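Local coordinates for putative CRISPR-associated endoribonuclease-like protein Cas6 (PDB 3UFC) that binds CRISPR RNA and probably serves in the CRISPR defence against mobile genetic elements, at residues Val31-Ala36 and Glu94-Ser99. Sequence-based numbering, arbitrary orientation.
Sequences VEKAGA and EGIEKS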
loop_
_atom_site.group_PDB
_atom_site.type_symbol
_atom_site.label_atom_id
_atom_site.label_comp_id
_atom_site.label_asym_id
_atom_site.label_seq_id
_atom_site.Cartn_x
_atom_site.Cartn_y
_atom_site.Cartn_z
ATOM N N VAL A 31 7.575 4.526 -10.096
ATOM C CA VAL A 31 7.290 4.036 -11.442
ATOM C C VAL A 31 8.304 4.596 -12.447
ATOM O O VAL A 31 8.793 3.878 -13.322
ATOM C CB VAL A 31 5.865 4.429 -11.901
ATOM C CG1 VAL A 31 5.661 4.035 -13.360
ATOM C CG2 VAL A 31 4.820 3.747 -11.013
ATOM N N GLU A 32 8.613 5.881 -12.318
ATOM C CA GLU A 32 9.571 6.520 -13.212
ATOM C C GLU A 32 10.930 5.822 -13.091
ATOM O O GLU A 32 11.549 5.465 -14.091
ATOM C CB GLU A 32 9.694 8.007 -12.856
ATOM C CG GLU A 32 10.528 8.838 -13.826
ATOM C CD GLU A 32 12.018 8.566 -13.716
ATOM O OE1 GLU A 32 12.560 8.679 -12.595
ATOM O OE2 GLU A 32 12.647 8.246 -14.749
ATOM N N LYS A 33 11.382 5.608 -11.861
ATOM C CA LYS A 33 12.669 4.958 -11.637
ATOM C C LYS A 33 12.708 3.514 -12.139
ATOM O O LYS A 33 13.696 3.087 -12.735
ATOM C CB LYS A 33 13.031 5.009 -10.149
ATOM C CG LYS A 33 13.215 6.430 -9.627
ATOM C CD LYS A 33 13.442 6.462 -8.127
ATOM C CE LYS A 33 13.498 7.896 -7.626
ATOM N NZ LYS A 33 14.598 8.663 -8.288
ATOM N N ALA A 34 11.636 2.761 -11.905
ATOM C CA ALA A 34 11.591 1.370 -12.343
ATOM C C ALA A 34 11.493 1.261 -13.862
ATOM O O ALA A 34 12.093 0.373 -14.471
ATOM C CB ALA A 34 10.413 0.648 -11.689
ATOM N N GLY A 35 10.735 2.167 -14.468
ATOM C CA GLY A 35 10.567 2.143 -15.908
ATOM C C GLY A 35 11.847 2.416 -16.672
ATOM O O GLY A 35 12.038 1.899 -17.771
ATOM N N ALA A 36 12.725 3.230 -16.094
ATOM C CA ALA A 36 13.993 3.571 -16.732
ATOM C C ALA A 36 14.848 2.329 -16.964
ATOM O O ALA A 36 15.623 2.269 -17.917
ATOM C CB ALA A 36 14.758 4.576 -15.870
ATOM N N GLU A 94 16.401 -2.116 -8.584
ATOM C CA GLU A 94 17.431 -1.660 -9.510
ATOM C C GLU A 94 17.191 -0.206 -9.891
ATOM O O GLU A 94 18.125 0.599 -9.935
ATOM C CB GLU A 94 17.437 -2.530 -10.771
ATOM C CG GLU A 94 17.994 -3.926 -10.555
ATOM C CD GLU A 94 17.883 -4.800 -11.795
ATOM O OE1 GLU A 94 18.193 -4.309 -12.903
ATOM O OE2 GLU A 94 17.494 -5.981 -11.656
ATOM N N GLY A 95 15.935 0.125 -10.170
ATOM C CA GLY A 95 15.593 1.485 -10.540
ATOM C C GLY A 95 15.963 2.486 -9.464
ATOM O O GLY A 95 16.419 3.588 -9.765
ATOM N N ILE A 96 15.773 2.103 -8.206
ATOM C CA ILE A 96 16.085 2.980 -7.083
ATOM C C ILE A 96 17.587 3.028 -6.805
ATOM O O ILE A 96 18.116 4.060 -6.385
ATOM C CB ILE A 96 15.330 2.526 -5.811
ATOM C CG1 ILE A 96 13.828 2.772 -5.993
ATOM C CG2 ILE A 96 15.859 3.263 -4.590
ATOM C CD1 ILE A 96 12.976 2.323 -4.827
ATOM N N GLU A 97 18.275 1.915 -7.037
ATOM C CA GLU A 97 19.717 1.874 -6.824
ATOM C C GLU A 97 20.404 2.815 -7.808
ATOM O O GLU A 97 21.409 3.440 -7.479
ATOM C CB GLU A 97 20.248 0.448 -7.004
ATOM C CG GLU A 97 20.028 -0.444 -5.793
ATOM C CD GLU A 97 20.913 -0.056 -4.621
ATOM O OE1 GLU A 97 22.145 -0.234 -4.726
ATOM O OE2 GLU A 97 20.382 0.429 -3.599
ATOM N N LYS A 98 19.844 2.920 -9.011
ATOM C CA LYS A 98 20.395 3.786 -10.051
ATOM C C LYS A 98 20.029 5.255 -9.847
ATOM O O LYS A 98 20.805 6.146 -10.190
ATOM C CB LYS A 98 19.906 3.330 -11.426
ATOM C CG LYS A 98 20.310 4.253 -12.569
ATOM C CD LYS A 98 19.776 3.738 -13.896
ATOM C CE LYS A 98 20.164 4.651 -15.046
ATOM N NZ LYS A 98 19.640 4.156 -16.353
ATOM N N SER A 99 18.840 5.500 -9.301
ATOM C CA SER A 99 18.368 6.860 -9.047
ATOM C C SER A 99 17.806 6.889 -7.624
ATOM O O SER A 99 16.590 6.888 -7.424
ATOM C CB SER A 99 17.283 7.225 -10.061
ATOM O OG SER A 99 16.852 8.560 -9.890
HETATM O O HOH W 1 16.110 4.337 -12.265
#
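Lys-33 NZ is gripped by three oxygens. Two belong to Ser-99: OG, 2.8 Å from NZ, and the backbone O, also 2.8 Å from NZ. The third is the backbone O of Glu-101, at the start of strand 101-104. NZ approaches Ser-99 O from above the carbonyl plane, 40° out of it. The lysine chain is extended as far as CE and then bends at chi4 (-59°), which turns NZ to Ser-99. On the way, CD and CE run alongside the Ser-99 carbonyl oxygen. The serine hydroxyl lies anti to its own backbone N and so reaches the ammonium. Ser-99 is the first residue to leave helical geometry after helix 86-98, so the lysine bonds to the chain just where that helix ends. The Lys-33 ammonium also makes a cation-pi contact with Phe-102. The two helices belong to the N-terminal ferredoxin-like part of Cas6; the two segments cross at 99°, their axes 7.6 Å apart at closest approach. The face of Gly-95 turned to helix 23-37 carries no side chain, and its CA lies 3.3 Å from Lys-33 O. The backbones therefore come close, with the CA atoms of Ala-34 and Gly-95 4.4 Å apart. A water donates to both Lys-33 O and Gly-95 O, joining the two helix backbones. Along the lysine chain, CD meets CG1 of Ile-96, which packs in turn on Val-111 and Ile-114 of strand 107-116.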